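Local coordinates for 5-carboxymethyl-2-hydroxymuconate semialdehyde dehydrogenase (Thermus thermophilus, PDB 2D4E) that catalyses the NAD-dependent oxidation of 5-carboxymethyl-2-hydroxymuconate semialdehyde to the corresponding carboxylic acid, as a member of the aldehyde dehydrogenase family, at the interface of chains A and B and the interface of chains A and C. Numbering follows the deposited sequence. Chains: chain A/B/C, 5-carboxymethyl-2-hydroxymuconate semialdehyde dehydrogenase.

Three patches join chain A to two neighbours in the deposited assembly of four. Contacts 1 and 2 belong to one two-fold interface, between chains A and B, with C-alpha centres about 26 Å apart; contact 3, between chains A and C, lies about 31 Å from contact 2 and 49 Å from contact 1. In chain B, strand 496-504 pairs with chain A in contact 2 and the last residues reach contact 1. Strand 154-162 serves two interfaces, with B:Tyr157 and B:Val159 in contact 2 and A:Tyr157 and A:Val159 in contact 3, which would fit a tetramer assembled from pairs, if this assembly is the biological one.

Contact 1: the interface of chains A and B. Residues chain A 291, 294-295, 328, 331-332, 343; chain B 511-515.
In this pair of aldehyde dehydrogenase-family subunits, the ring of B:Phe513, in the C-terminal tail, lies between two side chains of chain A: CD2 of A:Phe295 on one face and CB of A:Glu343 on the other, both toward the rim. The two phenyl planes stand at 85°, edge-to-face, and A:Phe295 presents its edge, with CD2 3.7 Å from CD1 of B:Phe513. One face of A:Phe295 takes CG of B:Pro511. The third flat group, the guanidinium of A:Arg328, has CD of B:Lys515 3.9 Å above its centre and the carboxylate of A:Asp291 at its edge. The tail settles on helices 286-298 and 315-331 of chain A. Bent at chi2 and chi3 (-72° and -71°), A:Arg328 turns its side-on pair to the tail: NE and NH2 both donate, in the guanidinium plane, to the carbonyl O of B:Phe513, NH2 at 2.9 Å. Its end-on pair, NH1 and NH2, grips OD2 of A:Asp291, NH2 at 2.8 Å, which fixes the rotation of the guanidinium. B:Lys515 NZ forms a salt bridge to the same OD2 at 3.5 Å, and B:Lys512 NZ makes a longer, less certain one to OD1 at 3.8 Å; this acid may offset the gathered positive charge. The next amide, B:Gly514 N, donates to OE2 of A:Glu343 at 3.1 Å from above the carboxylate plane. A water joins A:Asp291 O to B:Pro511 O and B:Phe513 N.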
ATOM      1  N   ASP A 291     -37.356  -3.132  -6.507  1.00 25.09           N
ATOM      2  CA  ASP A 291     -37.067  -4.019  -5.388  1.00 25.72           C
ATOM      3  C   ASP A 291     -36.067  -3.391  -4.432  1.00 24.46           C
ATOM      4  O   ASP A 291     -36.254  -3.427  -3.216  1.00 21.02           O
ATOM      5  CB  ASP A 291     -36.483  -5.341  -5.888  1.00 26.62           C
ATOM      6  CG  ASP A 291     -37.536  -6.278  -6.436  1.00 25.20           C
ATOM      7  OD1 ASP A 291     -37.153  -7.301  -7.033  1.00 24.37           O
ATOM      8  OD2 ASP A 291     -38.741  -6.000  -6.261  1.00 30.35           O
ATOM      9  N   VAL A 294     -37.589  -0.184  -2.547  1.00 21.37           N
ATOM     10  CA  VAL A 294     -38.591  -0.553  -1.554  1.00 19.13           C
ATOM     11  C   VAL A 294     -37.886  -1.115  -0.322  1.00 19.82           C
ATOM     12  O   VAL A 294     -38.185  -0.737   0.810  1.00 20.20           O
ATOM     13  CB  VAL A 294     -39.574  -1.601  -2.118  1.00 22.02           C
ATOM     14  CG1 VAL A 294     -40.416  -2.200  -1.001  1.00 19.12           C
ATOM     15  CG2 VAL A 294     -40.468  -0.946  -3.167  1.00 20.00           C
ATOM     16  N   PHE A 295     -36.928  -2.003  -0.544  1.00 20.88           N
ATOM     17  CA  PHE A 295     -36.203  -2.594   0.570  1.00 23.42           C
ATOM     18  C   PHE A 295     -35.317  -1.604   1.331  1.00 22.56           C
ATOM     19  O   PHE A 295     -35.334  -1.573   2.558  1.00 22.70           O
ATOM     20  CB  PHE A 295     -35.353  -3.774   0.081  1.00 22.74           C
ATOM     21  CG  PHE A 295     -34.528  -4.414   1.162  1.00 26.50           C
ATOM     22  CD1 PHE A 295     -33.214  -4.004   1.391  1.00 31.00           C
ATOM     23  CD2 PHE A 295     -35.073  -5.406   1.970  1.00 27.01           C
ATOM     24  CE1 PHE A 295     -32.456  -4.572   2.414  1.00 29.02           C
ATOM     25  CE2 PHE A 295     -34.322  -5.985   3.002  1.00 30.45           C
ATOM     26  CZ  PHE A 295     -33.012  -5.567   3.223  1.00 29.19           C
ATOM     27  N   ARG A 328     -46.273  -1.324  -3.795  1.00 30.09           N
ATOM     28  CA  ARG A 328     -45.418  -2.254  -3.067  1.00 26.92           C
ATOM     29  C   ARG A 328     -45.469  -1.937  -1.571  1.00 27.23           C
ATOM     30  O   ARG A 328     -45.623  -2.836  -0.749  1.00 26.33           O
ATOM     31  CB  ARG A 328     -43.976  -2.175  -3.587  1.00 24.92           C
ATOM     32  CG  ARG A 328     -43.781  -2.806  -4.965  1.00 21.47           C
ATOM     33  CD  ARG A 328     -43.862  -4.327  -4.893  1.00 23.98           C
ATOM     34  NE  ARG A 328     -42.693  -4.889  -4.223  1.00 28.61           N
ATOM     35  CZ  ARG A 328     -41.530  -5.138  -4.822  1.00 32.55           C
ATOM     36  NH1 ARG A 328     -41.376  -4.888  -6.115  1.00 25.82           N
ATOM     37  NH2 ARG A 328     -40.510  -5.619  -4.122  1.00 29.59           N
ATOM     38  N   ALA A 331     -48.487  -3.160   0.058  1.00 23.35           N
ATOM     39  CA  ALA A 331     -48.490  -4.601   0.267  1.00 25.89           C
ATOM     40  C   ALA A 331     -47.497  -5.110   1.319  1.00 27.83           C
ATOM     41  O   ALA A 331     -47.466  -6.302   1.613  1.00 28.79           O
ATOM     42  CB  ALA A 331     -48.241  -5.308  -1.058  1.00 25.74           C
ATOM     43  N   ILE A 332     -46.685  -4.216   1.876  1.00 29.70           N
ATOM     44  CA  ILE A 332     -45.713  -4.602   2.902  1.00 28.66           C
ATOM     45  C   ILE A 332     -46.432  -5.289   4.071  1.00 28.58           C
ATOM     46  O   ILE A 332     -47.455  -4.801   4.556  1.00 27.34           O
ATOM     47  CB  ILE A 332     -44.963  -3.363   3.463  1.00 30.68           C
ATOM     48  CG1 ILE A 332     -44.101  -2.721   2.371  1.00 33.90           C
ATOM     49  CG2 ILE A 332     -44.113  -3.758   4.664  1.00 30.59           C
ATOM     50  CD1 ILE A 332     -42.959  -3.576   1.901  1.00 38.67           C
ATOM     51  N   GLU A 343     -42.549  -8.196   7.548  1.00 26.96           N
ATOM     52  CA  GLU A 343     -41.572  -7.416   6.797  1.00 27.42           C
ATOM     53  C   GLU A 343     -41.259  -6.117   7.547  1.00 23.32           C
ATOM     54  O   GLU A 343     -40.097  -5.704   7.639  1.00 24.37           O
ATOM     55  CB  GLU A 343     -42.104  -7.146   5.385  1.00 26.65           C
ATOM     56  CG  GLU A 343     -42.070  -8.404   4.521  1.00 27.06           C
ATOM     57  CD  GLU A 343     -42.789  -8.264   3.197  1.00 26.86           C
ATOM     58  OE1 GLU A 343     -42.483  -9.053   2.280  1.00 35.53           O
ATOM     59  OE2 GLU A 343     -43.662  -7.385   3.067  1.00 33.10           O
TER
ATOM     60  N   PRO B 511     -33.473  -8.606  -1.653  1.00 28.26           N
ATOM     61  CA  PRO B 511     -34.580  -9.119  -0.840  1.00 28.08           C
ATOM     62  C   PRO B 511     -35.906  -8.542  -1.322  1.00 28.17           C
ATOM     63  O   PRO B 511     -35.998  -7.353  -1.624  1.00 30.09           O
ATOM     64  CB  PRO B 511     -34.227  -8.642   0.569  1.00 27.97           C
ATOM     65  CG  PRO B 511     -32.737  -8.570   0.543  1.00 26.40           C
ATOM     66  CD  PRO B 511     -32.470  -7.941  -0.803  1.00 27.95           C
ATOM     67  N   LYS B 512     -36.930  -9.384  -1.390  1.00 33.46           N
ATOM     68  CA  LYS B 512     -38.242  -8.939  -1.842  1.00 35.88           C
ATOM     69  C   LYS B 512     -39.135  -8.503  -0.685  1.00 36.86           C
ATOM     70  O   LYS B 512     -39.389  -9.268   0.248  1.00 37.39           O
ATOM     71  CB  LYS B 512     -38.930 -10.053  -2.634  1.00 41.28           C
ATOM     72  CG  LYS B 512     -38.090 -10.604  -3.779  1.00 46.51           C
ATOM     73  CD  LYS B 512     -37.615  -9.501  -4.712  1.00 49.92           C
ATOM     74  CE  LYS B 512     -36.753 -10.062  -5.833  1.00 49.89           C
ATOM     75  NZ  LYS B 512     -37.514 -11.039  -6.661  1.00 54.33           N
ATOM     76  N   PHE B 513     -39.601  -7.260  -0.756  1.00 32.82           N
ATOM     77  CA  PHE B 513     -40.479  -6.685   0.254  1.00 28.96           C
ATOM     78  C   PHE B 513     -41.759  -6.254  -0.444  1.00 28.82           C
ATOM     79  O   PHE B 513     -41.710  -5.636  -1.507  1.00 28.00           O
ATOM     80  CB  PHE B 513     -39.819  -5.464   0.905  1.00 31.25           C
ATOM     81  CG  PHE B 513     -39.242  -5.727   2.271  1.00 32.66           C
ATOM     82  CD1 PHE B 513     -38.462  -6.857   2.513  1.00 34.38           C
ATOM     83  CD2 PHE B 513     -39.457  -4.826   3.312  1.00 33.72           C
ATOM     84  CE1 PHE B 513     -37.903  -7.086   3.773  1.00 30.34           C
ATOM     85  CE2 PHE B 513     -38.903  -5.044   4.572  1.00 30.09           C
ATOM     86  CZ  PHE B 513     -38.123  -6.176   4.804  1.00 32.23           C
ATOM     87  N   GLY B 514     -42.901  -6.593   0.147  1.00 27.06           N
ATOM     88  CA  GLY B 514     -44.172  -6.210  -0.440  1.00 27.95           C
ATOM     89  C   GLY B 514     -44.523  -6.926  -1.731  1.00 33.52           C
ATOM     90  O   GLY B 514     -45.182  -6.353  -2.599  1.00 33.13           O
ATOM     91  N   LYS B 515     -44.085  -8.175  -1.861  1.00 37.77           N
ATOM     92  CA  LYS B 515     -44.378  -8.963  -3.053  1.00 45.37           C
ATOM     93  C   LYS B 515     -45.611  -9.837  -2.830  1.00 49.89           C
ATOM     94  O   LYS B 515     -46.139  -9.849  -1.693  1.00 48.91           O
ATOM     95  CB  LYS B 515     -43.187  -9.852  -3.415  1.00 48.07           C
ATOM     96  CG  LYS B 515     -42.010  -9.131  -4.070  1.00 51.43           C
ATOM     97  CD  LYS B 515     -42.195  -8.958  -5.581  1.00 53.69           C
ATOM     98  CE  LYS B 515     -40.880  -8.520  -6.233  1.00 58.22           C
ATOM     99  NZ  LYS B 515     -40.964  -8.328  -7.713  1.00 58.34           N
ATOM    100  OXT LYS B 515     -46.033 -10.503  -3.799  1.00 54.20           O
TER
HETATM  101  O   HOH W   1     -37.905  -5.295  -2.299  1.00 27.09           O

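Contact 2: the interface of chains A and B. Residues chain A 450, 453-455, 461, 463; chain B 157, 159, 499, 501-502.
B:Lys499 NZ, the amino group at the tip, donates to two successive carbonyls near the end of helix 446-455: O of A:Ala453 at 2.9 Å and O of A:Leu454 at 2.8 Å. The first is met in its carbonyl plane, the second from well above it. The lysine chain runs straight through chi2, CG anti to the backbone N (chi1 -179°), then bends at chi3 (-63°), swinging NZ toward the helix end, whose dipole would favour a positive charge there. One helical turn earlier, ND1 of A:His450 and the phenol OH of B:Tyr157 share a nearly straight hydrogen bond of 2.9 Å, direction undecided. CE2 of the tyrosine lies at the edge of the imidazole, in its plane. Between these polar points CB of A:Ala453 rests on CG2 and CD1 of B:Ile501. Alongside, backbone pairing adds direct bonds: strand 460-463 of chain A runs parallel to strand 496-504 of chain B, with B:Ala502 N bonded to A:Val461 O and A:Leu463 N to B:Ala502 O. Farther out, within chain B, CB of B:Ile501 sits on one face of the B:Tyr157 ring, 3.7 Å above its plane, and supports the phenol. A water in that ring's plane bridges the phenol OH, at 2.7 Å, to the carbonyl O of A:His450.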
ATOM      1  N   HIS A 450     -20.556   6.119 -13.248  1.00 25.33           N
ATOM      2  CA  HIS A 450     -19.288   6.488 -12.623  1.00 26.02           C
ATOM      3  C   HIS A 450     -19.165   7.981 -12.402  1.00 25.67           C
ATOM      4  O   HIS A 450     -18.583   8.423 -11.419  1.00 27.20           O
ATOM      5  CB  HIS A 450     -18.120   5.983 -13.473  1.00 26.16           C
ATOM      6  CG  HIS A 450     -17.964   4.497 -13.441  1.00 27.79           C
ATOM      7  ND1 HIS A 450     -17.500   3.824 -12.332  1.00 29.35           N
ATOM      8  CD2 HIS A 450     -18.283   3.547 -14.351  1.00 25.19           C
ATOM      9  CE1 HIS A 450     -17.545   2.523 -12.556  1.00 24.36           C
ATOM     10  NE2 HIS A 450     -18.017   2.328 -13.775  1.00 25.32           N
ATOM     11  N   ALA A 453     -21.260   8.755  -9.430  1.00 17.79           N
ATOM     12  CA  ALA A 453     -20.581   8.198  -8.270  1.00 20.32           C
ATOM     13  C   ALA A 453     -19.475   9.149  -7.813  1.00 19.87           C
ATOM     14  O   ALA A 453     -19.283   9.366  -6.619  1.00 21.11           O
ATOM     15  CB  ALA A 453     -20.004   6.829  -8.604  1.00 18.70           C
ATOM     16  N   LEU A 454     -18.754   9.735  -8.761  1.00 20.10           N
ATOM     17  CA  LEU A 454     -17.683  10.656  -8.393  1.00 23.33           C
ATOM     18  C   LEU A 454     -18.196  11.968  -7.800  1.00 18.77           C
ATOM     19  O   LEU A 454     -17.618  12.485  -6.849  1.00 19.24           O
ATOM     20  CB  LEU A 454     -16.784  10.965  -9.599  1.00 19.33           C
ATOM     21  CG  LEU A 454     -15.575  11.859  -9.289  1.00 26.32           C
ATOM     22  CD1 LEU A 454     -14.780  11.247  -8.140  1.00 26.37           C
ATOM     23  CD2 LEU A 454     -14.686  12.014 -10.519  1.00 19.68           C
ATOM     24  N   GLU A 455     -19.282  12.497  -8.354  1.00 23.27           N
ATOM     25  CA  GLU A 455     -19.834  13.772  -7.890  1.00 25.07           C
ATOM     26  C   GLU A 455     -20.795  13.725  -6.699  1.00 22.91           C
ATOM     27  O   GLU A 455     -21.033  14.753  -6.060  1.00 23.37           O
ATOM     28  CB  GLU A 455     -20.520  14.493  -9.054  1.00 30.81           C
ATOM     29  CG  GLU A 455     -19.592  14.809 -10.214  1.00 40.93           C
ATOM     30  CD  GLU A 455     -18.434  15.704  -9.807  1.00 46.80           C
ATOM     31  OE1 GLU A 455     -18.676  16.861  -9.406  1.00 48.64           O
ATOM     32  OE2 GLU A 455     -17.274  15.249  -9.889  1.00 56.28           O
ATOM     33  N   VAL A 461     -21.438   4.938  -2.260  1.00 17.75           N
ATOM     34  CA  VAL A 461     -22.337   5.000  -3.397  1.00 16.04           C
ATOM     35  C   VAL A 461     -22.535   3.580  -3.903  1.00 17.18           C
ATOM     36  O   VAL A 461     -21.568   2.841  -4.113  1.00 21.06           O
ATOM     37  CB  VAL A 461     -21.776   5.856  -4.535  1.00 18.61           C
ATOM     38  CG1 VAL A 461     -22.736   5.814  -5.734  1.00 17.98           C
ATOM     39  CG2 VAL A 461     -21.578   7.286  -4.053  1.00 13.02           C
ATOM     40  N   LEU A 463     -24.206   1.398  -6.930  1.00 20.40           N
ATOM     41  CA  LEU A 463     -24.737   1.470  -8.278  1.00 18.16           C
ATOM     42  C   LEU A 463     -25.573   0.234  -8.568  1.00 20.96           C
ATOM     43  O   LEU A 463     -25.104  -0.892  -8.411  1.00 20.73           O
ATOM     44  CB  LEU A 463     -23.594   1.568  -9.286  1.00 16.84           C
ATOM     45  CG  LEU A 463     -22.619   2.735  -9.111  1.00 16.41           C
ATOM     46  CD1 LEU A 463     -21.546   2.651 -10.190  1.00 14.23           C
ATOM     47  CD2 LEU A 463     -23.367   4.061  -9.193  1.00 14.71           C
TER
ATOM     48  N   TYR B 157     -14.632  -0.106  -5.208  1.00 14.82           N
ATOM     49  CA  TYR B 157     -13.391   0.615  -5.415  1.00 14.87           C
ATOM     50  C   TYR B 157     -13.519   1.912  -4.653  1.00 17.60           C
ATOM     51  O   TYR B 157     -14.629   2.427  -4.463  1.00 18.03           O
ATOM     52  CB  TYR B 157     -13.113   0.843  -6.915  1.00 12.85           C
ATOM     53  CG  TYR B 157     -14.008   1.826  -7.641  1.00 18.93           C
ATOM     54  CD1 TYR B 157     -13.737   3.199  -7.621  1.00 18.33           C
ATOM     55  CD2 TYR B 157     -15.099   1.382  -8.390  1.00 14.65           C
ATOM     56  CE1 TYR B 157     -14.531   4.102  -8.336  1.00 18.06           C
ATOM     57  CE2 TYR B 157     -15.900   2.278  -9.109  1.00 15.78           C
ATOM     58  CZ  TYR B 157     -15.611   3.634  -9.079  1.00 19.59           C
ATOM     59  OH  TYR B 157     -16.398   4.516  -9.791  1.00 17.82           O
ATOM     60  N   VAL B 159     -11.947   5.981  -3.774  1.00 14.17           N
ATOM     61  CA  VAL B 159     -11.247   7.141  -4.297  1.00 12.09           C
ATOM     62  C   VAL B 159     -11.319   8.211  -3.217  1.00 16.73           C
ATOM     63  O   VAL B 159     -12.065   8.073  -2.238  1.00 16.39           O
ATOM     64  CB  VAL B 159     -11.915   7.685  -5.589  1.00 17.98           C
ATOM     65  CG1 VAL B 159     -11.915   6.609  -6.674  1.00 12.72           C
ATOM     66  CG2 VAL B 159     -13.341   8.156  -5.287  1.00 12.43           C
ATOM     67  N   LYS B 499     -14.210   7.597  -0.381  1.00 18.57           N
ATOM     68  CA  LYS B 499     -15.509   7.239  -0.933  1.00 16.49           C
ATOM     69  C   LYS B 499     -15.445   5.809  -1.451  1.00 12.08           C
ATOM     70  O   LYS B 499     -14.515   5.450  -2.171  1.00 15.52           O
ATOM     71  CB  LYS B 499     -15.900   8.182  -2.080  1.00 17.50           C
ATOM     72  CG  LYS B 499     -17.270   7.858  -2.691  1.00 24.87           C
ATOM     73  CD  LYS B 499     -17.641   8.773  -3.859  1.00 19.42           C
ATOM     74  CE  LYS B 499     -17.765  10.218  -3.414  1.00 23.59           C
ATOM     75  NZ  LYS B 499     -18.181  11.105  -4.531  1.00 27.82           N
ATOM     76  N   ILE B 501     -17.275   3.054  -3.744  1.00 16.39           N
ATOM     77  CA  ILE B 501     -18.257   2.918  -4.806  1.00 15.12           C
ATOM     78  C   ILE B 501     -18.443   1.441  -5.114  1.00 17.92           C
ATOM     79  O   ILE B 501     -17.472   0.725  -5.358  1.00 18.23           O
ATOM     80  CB  ILE B 501     -17.792   3.691  -6.053  1.00 18.08           C
ATOM     81  CG1 ILE B 501     -17.747   5.186  -5.719  1.00 14.82           C
ATOM     82  CG2 ILE B 501     -18.732   3.426  -7.232  1.00 14.72           C
ATOM     83  CD1 ILE B 501     -16.824   5.987  -6.595  1.00 18.24           C
ATOM     84  N   ALA B 502     -19.694   0.987  -5.088  1.00 17.76           N
ATOM     85  CA  ALA B 502     -20.006  -0.417  -5.334  1.00 15.62           C
ATOM     86  C   ALA B 502     -20.898  -0.613  -6.544  1.00 21.12           C
ATOM     87  O   ALA B 502     -21.736   0.231  -6.858  1.00 18.99           O
ATOM     88  CB  ALA B 502     -20.669  -1.022  -4.106  1.00 12.27           C
TER
HETATM   89  O   HOH W   2     -16.101   7.146 -10.515  1.00 26.41           O

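Contact 3: the interface of chains A and C. Residues chain A 143-146, 157-159; chain C 147, 149, 155.
C:Thr147 lays its side chain on two strands of chain A, 145-147 and 154-162. Its CB packs 3.6 Å from the carbonyl O of A:Thr158. From there OG1, set between the backbone N and the carbonyl carbon (chi1 56°), donates to that carbonyl at 2.8 Å, nearly along the C=O axis, and accepts from the backbone N of A:Asp145 at 2.9 Å. One hydroxyl therefore links the two strands of the partner. The methyl branch, CG2, lies near the carbonyl O of A:Arg146 and packs on CB of A:Tyr157 at 3.7 Å, the two side chains crossing at about a right angle. The backbone N of C:Thr147 adds a bond to A:Asp145 O. Behind this contact, the hydroxyl of A:Thr158 accepts from A:Arg146 N and ties the two chain A strands together. Beyond it, C:Pro149 fits CG against CG1 of A:Val159 at 3.6 Å and CB against the methyl CE of A:Met143. C:Leu155 points CD2 tip to tip at the phenol end of A:Tyr157, 3.6 Å from CZ. Two waters in contact with each other connect C:Pro149 O to A:Glu144 OE1 and A:Met143 N. In the fold, an antiparallel bridge between A:Asp145 and C:Thr147 joins strand 145-147 of each subunit, beside the long strand 154-162.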
ATOM      1  N   MET A 143       0.226  -3.524  13.901  1.00 15.54           N
ATOM      2  CA  MET A 143       1.361  -2.618  14.089  1.00 16.50           C
ATOM      3  C   MET A 143       2.056  -2.238  12.787  1.00 11.75           C
ATOM      4  O   MET A 143       2.913  -1.363  12.771  1.00 14.43           O
ATOM      5  CB  MET A 143       2.404  -3.258  15.011  1.00 15.04           C
ATOM      6  CG  MET A 143       1.885  -3.692  16.374  1.00 18.26           C
ATOM      7  SD  MET A 143       3.209  -4.508  17.300  1.00 21.95           S
ATOM      8  CE  MET A 143       4.385  -3.098  17.511  1.00 22.24           C
ATOM      9  N   GLU A 144       1.680  -2.902  11.705  1.00 15.78           N
ATOM     10  CA  GLU A 144       2.298  -2.692  10.399  1.00 17.37           C
ATOM     11  C   GLU A 144       2.094  -1.360   9.688  1.00 20.31           C
ATOM     12  O   GLU A 144       0.996  -0.795   9.668  1.00 17.39           O
ATOM     13  CB  GLU A 144       1.852  -3.805   9.438  1.00 14.76           C
ATOM     14  CG  GLU A 144       2.157  -5.209   9.924  1.00 15.49           C
ATOM     15  CD  GLU A 144       1.473  -6.296   9.098  1.00 25.05           C
ATOM     16  OE1 GLU A 144       1.568  -7.480   9.494  1.00 24.14           O
ATOM     17  OE2 GLU A 144       0.842  -5.976   8.063  1.00 19.88           O
ATOM     18  N   ASP A 145       3.183  -0.858   9.115  1.00 18.12           N
ATOM     19  CA  ASP A 145       3.122   0.332   8.296  1.00 15.29           C
ATOM     20  C   ASP A 145       4.222   0.325   7.251  1.00 14.09           C
ATOM     21  O   ASP A 145       4.355  -0.649   6.517  1.00 20.21           O
ATOM     22  CB  ASP A 145       3.154   1.644   9.083  1.00 14.13           C
ATOM     23  CG  ASP A 145       2.550   2.799   8.272  1.00 19.64           C
ATOM     24  OD1 ASP A 145       3.000   3.959   8.384  1.00 20.57           O
ATOM     25  OD2 ASP A 145       1.604   2.540   7.500  1.00 20.15           O
ATOM     26  N   ARG A 146       5.040   1.371   7.206  1.00 15.04           N
ATOM     27  CA  ARG A 146       6.042   1.478   6.149  1.00 14.90           C
ATOM     28  C   ARG A 146       7.486   1.790   6.532  1.00 18.63           C
ATOM     29  O   ARG A 146       7.798   2.090   7.685  1.00 23.02           O
ATOM     30  CB  ARG A 146       5.568   2.553   5.167  1.00 12.48           C
ATOM     31  CG  ARG A 146       4.099   2.432   4.755  1.00 15.34           C
ATOM     32  CD  ARG A 146       3.634   3.666   3.977  1.00 22.37           C
ATOM     33  NE  ARG A 146       4.395   3.854   2.742  1.00 28.58           N
ATOM     34  CZ  ARG A 146       4.311   4.925   1.953  1.00 35.83           C
ATOM     35  NH1 ARG A 146       3.499   5.928   2.266  1.00 32.58           N
ATOM     36  NH2 ARG A 146       5.046   4.997   0.849  1.00 32.82           N
ATOM     37  N   TYR A 157      11.293   4.405   9.769  1.00 17.96           N
ATOM     38  CA  TYR A 157      10.303   3.352   9.626  1.00 16.54           C
ATOM     39  C   TYR A 157       9.157   3.736  10.536  1.00 17.87           C
ATOM     40  O   TYR A 157       9.348   4.453  11.513  1.00 19.42           O
ATOM     41  CB  TYR A 157      10.881   1.963   9.958  1.00 14.95           C
ATOM     42  CG  TYR A 157      11.241   1.688  11.401  1.00 18.06           C
ATOM     43  CD1 TYR A 157      10.286   1.210  12.299  1.00 16.49           C
ATOM     44  CD2 TYR A 157      12.553   1.847  11.856  1.00 18.84           C
ATOM     45  CE1 TYR A 157      10.628   0.889  13.611  1.00 14.59           C
ATOM     46  CE2 TYR A 157      12.908   1.529  13.174  1.00 18.53           C
ATOM     47  CZ  TYR A 157      11.940   1.048  14.042  1.00 21.05           C
ATOM     48  OH  TYR A 157      12.281   0.723  15.336  1.00 14.67           O
ATOM     49  N   THR A 158       7.956   3.295  10.190  1.00 13.58           N
ATOM     50  CA  THR A 158       6.786   3.636  10.971  1.00 14.05           C
ATOM     51  C   THR A 158       6.076   2.388  11.462  1.00 12.31           C
ATOM     52  O   THR A 158       6.110   1.346  10.807  1.00 12.47           O
ATOM     53  CB  THR A 158       5.806   4.478  10.123  1.00 14.26           C
ATOM     54  OG1 THR A 158       5.484   3.769   8.917  1.00 10.88           O
ATOM     55  CG2 THR A 158       6.447   5.815   9.749  1.00 12.25           C
ATOM     56  N   VAL A 159       5.448   2.500  12.628  1.00 12.57           N
ATOM     57  CA  VAL A 159       4.696   1.399  13.203  1.00 14.03           C
ATOM     58  C   VAL A 159       3.478   2.017  13.861  1.00 16.45           C
ATOM     59  O   VAL A 159       3.382   3.242  13.975  1.00 17.44           O
ATOM     60  CB  VAL A 159       5.510   0.627  14.275  1.00 16.53           C
ATOM     61  CG1 VAL A 159       6.814   0.108  13.669  1.00 11.73           C
ATOM     62  CG2 VAL A 159       5.784   1.527  15.477  1.00 14.92           C
TER
ATOM     63  N   THR C 147       6.848  -2.433   7.134  1.00 15.31           N
ATOM     64  CA  THR C 147       7.306  -2.890   8.444  1.00 17.07           C
ATOM     65  C   THR C 147       6.330  -3.966   8.894  1.00 20.82           C
ATOM     66  O   THR C 147       5.121  -3.859   8.669  1.00 18.31           O
ATOM     67  CB  THR C 147       7.329  -1.774   9.535  1.00 17.04           C
ATOM     68  OG1 THR C 147       6.033  -1.174   9.655  1.00 15.09           O
ATOM     69  CG2 THR C 147       8.372  -0.715   9.201  1.00 17.19           C
ATOM     70  N   PRO C 149       6.093  -5.507  12.379  1.00 18.59           N
ATOM     71  CA  PRO C 149       6.441  -5.729  13.785  1.00 18.80           C
ATOM     72  C   PRO C 149       5.651  -6.905  14.340  1.00 20.85           C
ATOM     73  O   PRO C 149       4.525  -7.153  13.917  1.00 19.09           O
ATOM     74  CB  PRO C 149       6.031  -4.414  14.460  1.00 18.49           C
ATOM     75  CG  PRO C 149       6.046  -3.410  13.334  1.00 15.23           C
ATOM     76  CD  PRO C 149       5.443  -4.196  12.206  1.00 19.11           C
ATOM     77  N   LEU C 155      11.022  -7.074  15.250  1.00 16.37           N
ATOM     78  CA  LEU C 155      10.795  -6.021  14.280  1.00 20.93           C
ATOM     79  C   LEU C 155      11.334  -6.555  12.962  1.00 19.57           C
ATOM     80  O   LEU C 155      12.507  -6.911  12.866  1.00 18.54           O
ATOM     81  CB  LEU C 155      11.545  -4.725  14.607  1.00 16.25           C
ATOM     82  CG  LEU C 155      11.465  -3.761  13.403  1.00 24.66           C
ATOM     83  CD1 LEU C 155       9.994  -3.400  13.131  1.00 21.78           C
ATOM     84  CD2 LEU C 155      12.282  -2.501  13.649  1.00 13.11           C
TER
HETATM   85  O   HOH W   3       3.515  -8.022  11.253  1.00 18.53           O
HETATM   86  O   HOH W   4       1.706  -6.198  13.180  1.00 28.41           O